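Local coordinates for protein Ser-thr phosphatase MSPP (PDB 2JFR) that probably removes phosphate groups from phosphorylated serine and threonine residues of proteins, as a metal-dependent phosphatase of the PPM (PP2C) family, at residues T12-R18 against G221-T227; N20-A24 against A35-A40; Y32-D36 against I183-G187; N109-L115 against T127-S131. All blocks are in the same frame, centred on the assembly; numbering follows the deposited sequence. Where two conformers were deposited one is given.

Interaction 1: T12-R18 against G221-T227. With MN (manganese (II) ion), chain C.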
loop_
_atom_site.group_PDB
_atom_site.type_symbol
_atom_site.label_atom_id
_atom_site.label_comp_id
_atom_site.label_asym_id
_atom_site.label_seq_id
_atom_site.Cartn_x
_atom_site.Cartn_y
_atom_site.Cartn_z
ATOM N N THR A 12 -5.230 5.276 -9.787
ATOM C CA THR A 12 -3.826 5.105 -10.069
ATOM C C THR A 12 -3.463 6.049 -11.164
ATOM O O THR A 12 -4.211 6.313 -12.094
ATOM C CB THR A 12 -3.564 3.608 -10.424
ATOM O OG1 THR A 12 -2.125 3.342 -10.547
ATOM C CG2 THR A 12 -4.189 3.164 -11.759
ATOM N N ASP A 13 -2.248 6.551 -11.118
ATOM C CA ASP A 13 -1.735 7.597 -12.001
ATOM C C ASP A 13 -0.291 7.229 -12.380
ATOM O O ASP A 13 0.564 7.119 -11.489
ATOM C CB ASP A 13 -1.748 8.974 -11.372
ATOM C CG ASP A 13 -1.238 9.977 -12.371
ATOM O OD1 ASP A 13 -1.378 9.690 -13.598
ATOM O OD2 ASP A 13 -0.593 10.961 -11.965
ATOM N N GLN A 14 -0.002 7.052 -13.657
ATOM C CA GLN A 14 1.356 6.795 -14.070
ATOM C C GLN A 14 2.266 7.973 -13.778
ATOM O O GLN A 14 3.445 7.788 -13.415
ATOM C CB GLN A 14 1.380 6.468 -15.557
ATOM C CG GLN A 14 2.740 6.131 -16.100
ATOM C CD GLN A 14 2.683 5.663 -17.519
ATOM O OE1 GLN A 14 1.669 5.244 -18.054
ATOM N NE2 GLN A 14 3.814 5.746 -18.186
ATOM N N GLY A 15 1.773 9.168 -13.979
ATOM C CA GLY A 15 2.527 10.387 -13.930
ATOM C C GLY A 15 3.259 10.610 -15.209
ATOM O O GLY A 15 3.288 9.770 -16.119
ATOM N N PRO A 16 3.859 11.797 -15.345
ATOM C CA PRO A 16 4.504 12.226 -16.595
ATOM C C PRO A 16 5.950 11.859 -16.704
ATOM O O PRO A 16 6.540 12.191 -17.761
ATOM C CB PRO A 16 4.334 13.748 -16.501
ATOM C CG PRO A 16 4.543 14.008 -15.015
ATOM C CD PRO A 16 3.707 12.924 -14.402
ATOM N N VAL A 17 6.528 11.168 -15.745
ATOM C CA VAL A 17 7.954 10.866 -15.729
ATOM C C VAL A 17 8.211 9.419 -16.023
ATOM O O VAL A 17 8.969 9.058 -16.928
ATOM C CB VAL A 17 8.625 11.304 -14.393
ATOM C CG1 VAL A 17 10.072 10.931 -14.377
ATOM C CG2 VAL A 17 8.413 12.800 -14.135
ATOM N N ARG A 18 7.618 8.529 -15.241
ATOM C CA ARG A 18 7.846 7.103 -15.390
ATOM C C ARG A 18 7.319 6.579 -16.717
ATOM O O ARG A 18 6.248 6.960 -17.154
ATOM C CB ARG A 18 7.132 6.343 -14.261
ATOM C CG ARG A 18 7.635 6.665 -12.865
ATOM C CD ARG A 18 9.135 6.521 -12.705
ATOM N NE ARG A 18 9.532 6.862 -11.331
ATOM C CZ ARG A 18 9.768 5.988 -10.375
ATOM N NH1 ARG A 18 9.641 4.681 -10.574
ATOM N NH2 ARG A 18 10.140 6.461 -9.170
ATOM N N GLY A 221 4.617 17.251 -9.553
ATOM C CA GLY A 221 5.677 16.813 -10.420
ATOM C C GLY A 221 5.485 15.407 -10.926
ATOM O O GLY A 221 6.035 15.025 -11.957
ATOM N N GLY A 222 4.723 14.593 -10.212
ATOM C CA GLY A 222 4.417 13.263 -10.709
ATOM C C GLY A 222 5.663 12.451 -10.971
ATOM O O GLY A 222 5.692 11.646 -11.910
ATOM N N SER A 223 6.688 12.551 -10.109
ATOM C CA SER A 223 7.943 11.860 -10.343
ATOM C C SER A 223 7.802 10.351 -10.306
ATOM O O SER A 223 8.649 9.668 -10.872
ATOM C CB SER A 223 9.013 12.297 -9.350
ATOM O OG SER A 223 8.656 12.024 -8.030
ATOM N N ASP A 224 6.803 9.843 -9.606
ATOM C CA ASP A 224 6.551 8.422 -9.508
ATOM C C ASP A 224 5.105 8.153 -9.874
ATOM O O ASP A 224 4.275 9.042 -9.915
ATOM C CB ASP A 224 6.887 7.877 -8.116
ATOM C CG ASP A 224 6.991 6.398 -7.958
ATOM O OD1 ASP A 224 6.954 5.661 -8.992
ATOM O OD2 ASP A 224 7.196 5.937 -6.769
ATOM N N ASN A 225 4.827 6.887 -10.133
ATOM C CA ASN A 225 3.467 6.389 -10.113
ATOM C C ASN A 225 2.838 6.622 -8.739
ATOM O O ASN A 225 3.533 6.445 -7.737
ATOM C CB ASN A 225 3.496 4.879 -10.357
ATOM C CG ASN A 225 4.291 4.393 -11.540
ATOM O OD1 ASN A 225 4.859 3.297 -11.478
ATOM N ND2 ASN A 225 4.343 5.119 -12.636
ATOM N N THR A 226 1.575 7.002 -8.717
ATOM C CA THR A 226 0.831 7.139 -7.462
ATOM C C THR A 226 -0.429 6.331 -7.545
ATOM O O THR A 226 -1.198 6.483 -8.499
ATOM C CB THR A 226 0.507 8.644 -7.187
ATOM O OG1 THR A 226 1.732 9.354 -7.044
ATOM C CG2 THR A 226 -0.285 8.789 -5.900
ATOM N N THR A 227 -0.672 5.521 -6.546
ATOM C CA THR A 227 -1.863 4.671 -6.464
ATOM C C THR A 227 -2.404 4.760 -5.071
ATOM O O THR A 227 -1.651 4.663 -4.107
ATOM C CB THR A 227 -1.482 3.243 -6.843
ATOM O OG1 THR A 227 -0.937 3.272 -8.157
ATOM C CG2 THR A 227 -2.671 2.288 -6.825
HETATM MN MN MN C . 6.839 3.978 -6.049
HETATM O O HOH W 1 5.646 9.432 -13.445
HETATM O O HOH W 2 7.530 3.166 -12.405
HETATM O O HOH W 3 7.508 3.271 -8.040
HETATM O O HOH W 4 4.877 4.179 -6.808
HETATM O O HOH W 5 8.782 3.541 -5.549
#
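D224 gives this contact its strongest bond: OD2 binds the manganese at 2.1 Å, while OD1 lies 2.6 Å from water 3, itself a ligand of the metal. R18 reaches over from the other segment and lays a face of its guanidinium on that carboxylate. With R18 NH1 and D224 OD1 3.3 Å apart and the oxygen well out of the plane, this salt bridge rests on charge alone; the directed bond runs in the plane, from R18 NE to S223 O (3.0 Å). N225 ND2 donates to Q14 O at 2.9 Å, and water 1 ties Q14 O, R18 N and G222 O together. Regular antiparallel pairing follows: D13 N to T226 O is 2.8 Å and T226 N to D13 O is 3.0 Å, while the hydroxyls of the next pair, T12 OG1 and T227 OG1, lie 2.7 Å apart. The D13 carboxylate turns to N218 on helix 206-219. Packing closes the loop end, where P16 CD rests 3.4 Å from G222 O and V17 CG2 3.7 Å from the same atom. A CB on G222 would strike P16 CD, and one on G15 would strike G222 O. The edge strand 5-13 is thus paired with strand 226-233, whose leading loop supplies an aspartate to the binuclear metal centre, an arrangement typical of PPM phosphatases.

Interaction 2: N20-A24 against A35-A40; sequences NNQDA and ADGFGA. With MG (magnesium ion), chain B; MN (manganese (II) ion), chain C.
The open end of a beta hairpin, strands 23-28 and 31-38, carries here the aspartate that bridges the two metals of the PPM active site. The strands run antiparallel. D23 faces D36 as a non-hydrogen-bonded pair (CA-CA 4.3 Å), both side chains on the face with the metals. A24 and A35, on the other face against helix 42-59, form a hydrogen-bonded pair (CA-CA 5.2 Å), with A24 N to A35 O at 2.8 Å and A35 N to A24 O at 2.9 Å. One step further toward the metals, G37 N donates to Q22 O at 2.8 Å; a CB on G37 would clash with that oxygen. Ahead of the strand, N21 OD1 accepts from D23 N (3.0 Å), forming an Asx turn. Q22, with chi1 m and chi2 t, stretches along the other segment so that NE2 donates to G39 O at 2.8 Å, while OE1 accepts hydrogen bonds from waters 6 and 7, both at 2.8 Å. Water 6 also accepts from G39 N. D23 (chi1 -75°) holds metal-bound water 8 through OD1 at 2.7 Å and sends OD2 to T227 and S185. D36 takes chi1 t, and its carboxylate spans the metals: OD1 lies 2.0 Å from the magnesium and OD2 2.1 Å from the manganese, with water 3 as a second bridge. The backbone contributes as well, G37 O meeting the magnesium at 2.1 Å.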
loop_
_atom_site.group_PDB
_atom_site.type_symbol
_atom_site.label_atom_id
_atom_site.label_comp_id
_atom_site.label_asym_id
_atom_site.label_seq_id
_atom_site.Cartn_x
_atom_site.Cartn_y
_atom_site.Cartn_z
ATOM N N ASN A 20 6.434 3.443 -17.268
ATOM C CA ASN A 20 5.447 2.440 -17.017
ATOM C C ASN A 20 4.753 2.806 -15.688
ATOM O O ASN A 20 5.374 3.405 -14.824
ATOM C CB ASN A 20 6.000 1.030 -16.907
ATOM C CG ASN A 20 6.458 0.483 -18.213
ATOM O OD1 ASN A 20 7.578 0.672 -18.622
ATOM N ND2 ASN A 20 5.597 -0.179 -18.924
ATOM N N ASN A 21 3.521 2.342 -15.563
ATOM C CA ASN A 21 2.845 2.323 -14.259
ATOM C C ASN A 21 3.055 0.921 -13.704
ATOM O O ASN A 21 2.438 -0.048 -14.120
ATOM C CB ASN A 21 1.389 2.670 -14.375
ATOM C CG ASN A 21 0.816 2.874 -12.996
ATOM O OD1 ASN A 21 1.421 2.557 -11.986
ATOM N ND2 ASN A 21 -0.376 3.470 -12.962
ATOM N N GLN A 22 4.005 0.809 -12.774
ATOM C CA GLN A 22 4.317 -0.467 -12.159
ATOM C C GLN A 22 3.603 -0.633 -10.821
ATOM O O GLN A 22 3.880 -1.614 -10.106
ATOM C CB GLN A 22 5.812 -0.670 -11.986
ATOM C CG GLN A 22 6.553 -0.508 -13.303
ATOM C CD GLN A 22 8.023 -0.880 -13.170
ATOM O OE1 GLN A 22 8.662 -0.561 -12.161
ATOM N NE2 GLN A 22 8.548 -1.542 -14.153
ATOM N N ASP A 23 2.700 0.256 -10.473
ATOM C CA ASP A 23 1.842 0.042 -9.311
ATOM C C ASP A 23 0.627 -0.778 -9.746
ATOM O O ASP A 23 0.258 -0.842 -10.931
ATOM C CB ASP A 23 1.303 1.388 -8.804
ATOM C CG ASP A 23 2.217 2.321 -8.047
ATOM O OD1 ASP A 23 3.400 1.995 -7.795
ATOM O OD2 ASP A 23 1.702 3.430 -7.702
ATOM N N ALA A 24 -0.009 -1.395 -8.772
ATOM C CA ALA A 24 -1.250 -2.132 -8.957
ATOM C C ALA A 24 -2.072 -1.954 -7.690
ATOM O O ALA A 24 -1.530 -1.748 -6.613
ATOM C CB ALA A 24 -0.996 -3.580 -9.269
ATOM N N ALA A 35 0.243 -2.606 -4.480
ATOM C CA ALA A 35 1.553 -3.213 -4.742
ATOM C C ALA A 35 2.327 -2.270 -5.657
ATOM O O ALA A 35 1.846 -1.927 -6.729
ATOM C CB ALA A 35 1.390 -4.579 -5.382
ATOM N N ASP A 36 3.502 -1.866 -5.219
ATOM C CA ASP A 36 4.360 -0.971 -6.002
ATOM C C ASP A 36 5.531 -1.782 -6.529
ATOM O O ASP A 36 6.450 -2.146 -5.791
ATOM C CB ASP A 36 4.859 0.173 -5.108
ATOM C CG ASP A 36 5.806 1.123 -5.823
ATOM O OD1 ASP A 36 6.238 0.757 -6.940
ATOM O OD2 ASP A 36 6.081 2.190 -5.250
ATOM N N GLY A 37 5.471 -2.099 -7.814
ATOM C CA GLY A 37 6.536 -2.854 -8.448
ATOM C C GLY A 37 7.746 -2.006 -8.730
ATOM O O GLY A 37 7.670 -0.803 -8.912
ATOM N N PHE A 38 8.885 -2.690 -8.848
ATOM C CA PHE A 38 10.136 -2.090 -9.210
ATOM C C PHE A 38 10.903 -3.013 -10.142
ATOM O O PHE A 38 10.702 -4.233 -10.107
ATOM C CB PHE A 38 11.007 -1.721 -8.004
ATOM C CG PHE A 38 11.572 -2.874 -7.238
ATOM C CD1 PHE A 38 12.792 -3.453 -7.613
ATOM C CD2 PHE A 38 10.851 -3.397 -6.151
ATOM C CE1 PHE A 38 13.337 -4.509 -6.952
ATOM C CE2 PHE A 38 11.466 -4.502 -5.470
ATOM C CZ PHE A 38 12.694 -5.023 -5.920
ATOM N N GLY A 39 11.835 -2.444 -10.859
ATOM C CA GLY A 39 12.699 -3.158 -11.756
ATOM C C GLY A 39 12.091 -3.245 -13.153
ATOM O O GLY A 39 11.000 -2.790 -13.437
ATOM N N ALA A 40 12.883 -3.895 -14.030
ATOM C CA ALA A 40 12.467 -4.003 -15.432
ATOM C C ALA A 40 11.144 -4.695 -15.595
ATOM O O ALA A 40 10.435 -4.425 -16.563
ATOM C CB ALA A 40 13.526 -4.751 -16.233
HETATM MG MG MG B . 7.378 1.210 -8.518
HETATM MN MN MN C . 6.839 3.978 -6.049
HETATM O O HOH W 6 11.285 0.298 -11.639
HETATM O O HOH W 7 8.312 1.491 -10.341
HETATM O O HOH W 8 5.549 1.541 -9.434
HETATM O O HOH W 3 7.508 3.271 -8.040
HETATM O O HOH W 9 9.104 1.169 -7.420
HETATM O O HOH W 5 8.782 3.541 -5.549
#

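Interaction 3: Y32-D36 against I183-G187. With MN (manganese (II) ion), chain C; MG (magnesium ion), chain B.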
loop_
_atom_site.group_PDB
_atom_site.type_symbol
_atom_site.label_atom_id
_atom_site.label_comp_id
_atom_site.label_asym_id
_atom_site.label_seq_id
_atom_site.Cartn_x
_atom_site.Cartn_y
_atom_site.Cartn_z
ATOM N N TYR A 32 -8.324 -5.151 0.441
ATOM C CA TYR A 32 -7.830 -3.953 -0.240
ATOM C C TYR A 32 -6.334 -4.035 -0.266
ATOM O O TYR A 32 -5.709 -4.405 0.711
ATOM C CB TYR A 32 -8.285 -2.693 0.495
ATOM C CG TYR A 32 -9.797 -2.622 0.546
ATOM C CD1 TYR A 32 -10.501 -2.068 -0.500
ATOM C CD2 TYR A 32 -10.512 -3.177 1.584
ATOM C CE1 TYR A 32 -11.870 -2.018 -0.503
ATOM C CE2 TYR A 32 -11.921 -3.156 1.562
ATOM C CZ TYR A 32 -12.544 -2.580 0.516
ATOM O OH TYR A 32 -13.943 -2.580 0.521
ATOM N N ALA A 33 -5.697 -3.621 -1.380
ATOM C CA ALA A 33 -4.251 -3.707 -1.406
ATOM C C ALA A 33 -3.670 -2.757 -2.445
ATOM O O ALA A 33 -4.311 -2.433 -3.453
ATOM C CB ALA A 33 -3.780 -5.136 -1.712
ATOM N N VAL A 34 -2.431 -2.393 -2.198
ATOM C CA VAL A 34 -1.559 -1.732 -3.168
ATOM C C VAL A 34 -0.264 -2.505 -3.250
ATOM O O VAL A 34 0.277 -2.943 -2.243
ATOM C CB VAL A 34 -1.301 -0.264 -2.777
ATOM C CG1 VAL A 34 -0.250 0.397 -3.673
ATOM C CG2 VAL A 34 -2.589 0.526 -2.767
ATOM N N ALA A 35 0.243 -2.606 -4.480
ATOM C CA ALA A 35 1.553 -3.213 -4.742
ATOM C C ALA A 35 2.327 -2.270 -5.657
ATOM O O ALA A 35 1.846 -1.927 -6.729
ATOM C CB ALA A 35 1.390 -4.579 -5.382
ATOM N N ASP A 36 3.502 -1.866 -5.219
ATOM C CA ASP A 36 4.360 -0.971 -6.002
ATOM C C ASP A 36 5.531 -1.782 -6.529
ATOM O O ASP A 36 6.450 -2.146 -5.791
ATOM C CB ASP A 36 4.859 0.173 -5.108
ATOM C CG ASP A 36 5.806 1.123 -5.823
ATOM O OD1 ASP A 36 6.238 0.757 -6.940
ATOM O OD2 ASP A 36 6.081 2.190 -5.250
ATOM N N ILE A 183 -4.595 3.370 1.678
ATOM C CA ILE A 183 -3.393 2.660 1.300
ATOM C C ILE A 183 -2.806 3.418 0.109
ATOM O O ILE A 183 -3.549 3.719 -0.834
ATOM C CB ILE A 183 -3.616 1.205 0.919
ATOM C CG1 ILE A 183 -4.517 0.463 1.904
ATOM C CG2 ILE A 183 -2.282 0.513 0.772
ATOM C CD1 ILE A 183 -4.914 -0.913 1.417
ATOM N N SER A 184 -1.523 3.715 0.101
ATOM C CA SER A 184 -0.931 4.420 -1.013
ATOM C C SER A 184 0.409 3.821 -1.364
ATOM O O SER A 184 1.141 3.359 -0.509
ATOM C CB SER A 184 -0.762 5.864 -0.638
ATOM O OG SER A 184 -0.331 6.648 -1.732
ATOM N N SER A 185 0.767 3.924 -2.651
ATOM C CA SER A 185 2.165 3.776 -2.998
ATOM C C SER A 185 2.920 5.017 -2.516
ATOM O O SER A 185 2.359 6.069 -2.215
ATOM C CB SER A 185 2.382 3.503 -4.464
ATOM O OG SER A 185 1.951 4.611 -5.243
ATOM N N ASP A 186 4.254 4.883 -2.509
ATOM C CA ASP A 186 5.136 5.974 -2.107
ATOM C C ASP A 186 5.065 7.157 -3.046
ATOM O O ASP A 186 5.567 8.230 -2.703
ATOM C CB ASP A 186 6.543 5.441 -1.926
ATOM C CG ASP A 186 7.230 4.864 -3.134
ATOM O OD1 ASP A 186 6.566 4.792 -4.186
ATOM O OD2 ASP A 186 8.467 4.518 -2.998
ATOM N N GLY A 187 4.461 7.063 -4.227
ATOM C CA GLY A 187 4.397 8.209 -5.093
ATOM C C GLY A 187 3.634 9.368 -4.505
ATOM O O GLY A 187 3.901 10.520 -4.827
HETATM MN MN MN C . 6.839 3.978 -6.049
HETATM MG MG MG B . 7.378 1.210 -8.518
HETATM O O HOH W 10 5.477 2.228 -2.534
HETATM O O HOH W 3 7.508 3.271 -8.040
HETATM O O HOH W 7 8.312 1.491 -10.341
HETATM O O HOH W 8 5.549 1.541 -9.434
HETATM O O HOH W 9 9.104 1.169 -7.420
HETATM O O HOH W 5 8.782 3.541 -5.549
#
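Segments 32-36 and 183-187 run almost parallel, their end-to-end directions 8° apart, but they belong to different sheets and meet through side chains. CA atoms are 6.5 Å apart between V34 and I183 and 6.0 Å between D36 and S185. In the extended part, Y32, V34 and D36 start toward the partner, though the Y32 ring leads away, while A33 and A35 turn back onto helix 42-59. V34 CG2 packs on I183 CG2 at 3.6 Å, I183 CD1 reaches Y32 CB at 3.9 Å, and V34 CG1 sits 4.1 Å from S185 CB. At the far end the apolar layer gives way to carboxylates. D36 OD2 and D186 OD1 come within 2.9 Å because both bind the manganese, at 2.1 and 2.0 Å; water 10 links D36 OD2 to D186 N. D186 OD2 coordinates a further magnesium, and D224 completes the protein ligands of the manganese. This is the central beta sandwich of the PPM fold, with its metal cluster set at one end, where the strands run out.

Interaction 4: N109-L115 against T127-S131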
loop_
_atom_site.group_PDB
_atom_site.type_symbol
_atom_site.label_atom_id
_atom_site.label_comp_id
_atom_site.label_asym_id
_atom_site.label_seq_id
_atom_site.Cartn_x
_atom_site.Cartn_y
_atom_site.Cartn_z
ATOM N N ASN A 109 2.023 -6.057 5.511
ATOM C CA ASN A 109 2.747 -5.132 4.663
ATOM C C ASN A 109 4.218 -5.494 4.574
ATOM O O ASN A 109 4.874 -5.926 5.520
ATOM C CB ASN A 109 2.574 -3.693 5.127
ATOM C CG ASN A 109 3.120 -3.399 6.575
ATOM O OD1 ASN A 109 4.121 -2.697 6.694
ATOM N ND2 ASN A 109 2.446 -3.958 7.531
ATOM N N ILE A 110 4.733 -5.268 3.368
ATOM C CA ILE A 110 6.140 -5.441 3.046
ATOM C C ILE A 110 6.523 -4.353 2.074
ATOM O O ILE A 110 5.871 -4.168 1.031
ATOM C CB ILE A 110 6.382 -6.899 2.563
ATOM C CG1 ILE A 110 7.891 -7.159 2.477
ATOM C CG2 ILE A 110 5.597 -7.261 1.332
ATOM C CD1 ILE A 110 8.245 -8.585 2.240
ATOM N N GLY A 111 7.566 -3.613 2.394
ATOM C CA GLY A 111 8.020 -2.542 1.557
ATOM C C GLY A 111 7.576 -1.197 2.109
ATOM O O GLY A 111 7.586 -1.000 3.322
ATOM N N ASP A 112 7.224 -0.259 1.231
ATOM C CA ASP A 112 7.028 1.127 1.617
ATOM C C ASP A 112 5.769 1.753 1.008
ATOM O O ASP A 112 5.766 2.958 0.763
ATOM C CB ASP A 112 8.254 1.985 1.271
ATOM C CG ASP A 112 8.475 2.143 -0.215
ATOM O OD1 ASP A 112 7.810 1.450 -1.015
ATOM O OD2 ASP A 112 9.347 2.998 -0.522
ATOM N N SER A 113 4.721 0.973 0.834
ATOM C CA SER A 113 3.430 1.517 0.387
ATOM C C SER A 113 2.524 1.689 1.593
ATOM O O SER A 113 1.949 0.705 2.056
ATOM C CB SER A 113 2.795 0.562 -0.620
ATOM O OG SER A 113 3.634 0.351 -1.753
ATOM N N PRO A 114 2.436 2.844 2.205
ATOM C CA PRO A 114 1.882 2.879 3.571
ATOM C C PRO A 114 0.395 2.752 3.653
ATOM O O PRO A 114 -0.386 3.074 2.745
ATOM C CB PRO A 114 2.341 4.215 4.125
ATOM C CG PRO A 114 3.450 4.660 3.207
ATOM C CD PRO A 114 2.990 4.150 1.854
ATOM N N LEU A 115 -0.030 2.326 4.857
ATOM C CA LEU A 115 -1.396 2.464 5.324
ATOM C C LEU A 115 -1.470 3.669 6.262
ATOM O O LEU A 115 -0.670 3.789 7.177
ATOM C CB LEU A 115 -1.813 1.221 6.082
ATOM C CG LEU A 115 -3.159 1.291 6.815
ATOM C CD1 LEU A 115 -4.290 1.434 5.841
ATOM C CD2 LEU A 115 -3.331 0.079 7.716
ATOM N N THR A 127 1.856 2.000 9.370
ATOM C CA THR A 127 2.816 0.984 9.014
ATOM C C THR A 127 4.241 1.550 9.017
ATOM O O THR A 127 4.456 2.741 8.846
ATOM C CB THR A 127 2.503 0.434 7.622
ATOM O OG1 THR A 127 2.279 1.530 6.732
ATOM C CG2 THR A 127 1.286 -0.470 7.637
ATOM N N ASP A 128 5.179 0.650 9.206
ATOM C CA ASP A 128 6.598 1.021 9.007
ATOM C C ASP A 128 7.008 0.762 7.577
ATOM O O ASP A 128 6.502 -0.184 6.932
ATOM C CB ASP A 128 7.504 0.188 9.910
ATOM C CG ASP A 128 7.315 0.115 11.344
ATOM O OD1 ASP A 128 6.791 0.935 12.128
ATOM O OD2 ASP A 128 7.728 -0.950 11.937
ATOM N N ASP A 129 7.843 1.625 7.083
ATOM C CA ASP A 129 8.407 1.480 5.730
ATOM C C ASP A 129 9.694 0.665 5.819
ATOM O O ASP A 129 10.616 0.977 6.593
ATOM C CB ASP A 129 8.745 2.842 5.132
ATOM C CG ASP A 129 7.560 3.608 4.647
ATOM O OD1 ASP A 129 6.511 3.077 4.465
ATOM O OD2 ASP A 129 7.837 4.767 4.299
ATOM N N HIS A 130 9.770 -0.389 5.037
ATOM C CA HIS A 130 10.952 -1.232 4.959
ATOM C C HIS A 130 11.854 -0.674 3.861
ATOM O O HIS A 130 11.928 -1.156 2.744
ATOM C CB HIS A 130 10.546 -2.663 4.673
ATOM C CG HIS A 130 9.512 -3.182 5.587
ATOM N ND1 HIS A 130 8.425 -3.855 5.135
ATOM C CD2 HIS A 130 9.362 -2.991 6.910
ATOM C CE1 HIS A 130 7.652 -4.087 6.173
ATOM N NE2 HIS A 130 8.196 -3.613 7.283
ATOM N N SER A 131 12.500 0.410 4.227
ATOM C CA SER A 131 13.451 1.114 3.368
ATOM C C SER A 131 14.557 1.609 4.261
ATOM O O SER A 131 14.415 1.672 5.463
ATOM C CB SER A 131 12.802 2.267 2.633
ATOM O OG SER A 131 12.442 3.279 3.545
HETATM O O HOH W 11 4.556 -2.111 9.594
HETATM O O HOH W 12 6.730 5.291 1.858
HETATM O O HOH W 13 10.888 4.679 2.033
#
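G111 and H130 satisfy each other twice. H130 N donates to G111 O at 2.8 Å, and G111 N donates to H130 ND1 at 2.9 Å, in the plane of the ring; NE2 on the far side bonds to D169. H130 sits at the centre of an inverse gamma turn. Further along, L115 N is met by T127 OG1 at 3.1 Å, while T127 CG2 packs 3.6 Å from N109 CG. Waters fill other gaps: water 11 donates to N109 OD1 and accepts from D128 N, and water 12 donates both to D112 O and to D129 OD2. The D128 carboxylate forms a salt bridge with R138. D112, which has been seen to bind a third magnesium in this protein but does not coordinate one here, holds its side chain about 3 Å from that of D186. The bend 111-114 leads from strand 106-110 of one sheet to strand 115-119 of the other. Against it lies the loop from strand 122-125 to helix 132-138, where S131 is the N-cap, its OG bonded to G134 N.

Strand 5-13 leads into interaction 1, which closes the longest loop, back from 221-227, and encloses the other three. Just after it comes interaction 2, a short hairpin closure. Interaction 3 starts on the same strand 31-38, sharing A35 and D36, and spans to 183-187; interaction 4 is nested within it. Interactions 1, 2 and 3 converge on the manganese, and D23 OD2 joins them by bonding to T227 OG1 and S185 OG. S185 N also pairs with T227 O. Interaction 4 meets interaction 3 through S184 N and P114 O, 2.9 Å apart. Together they tie both sheets of the sandwich around the metal-bearing end.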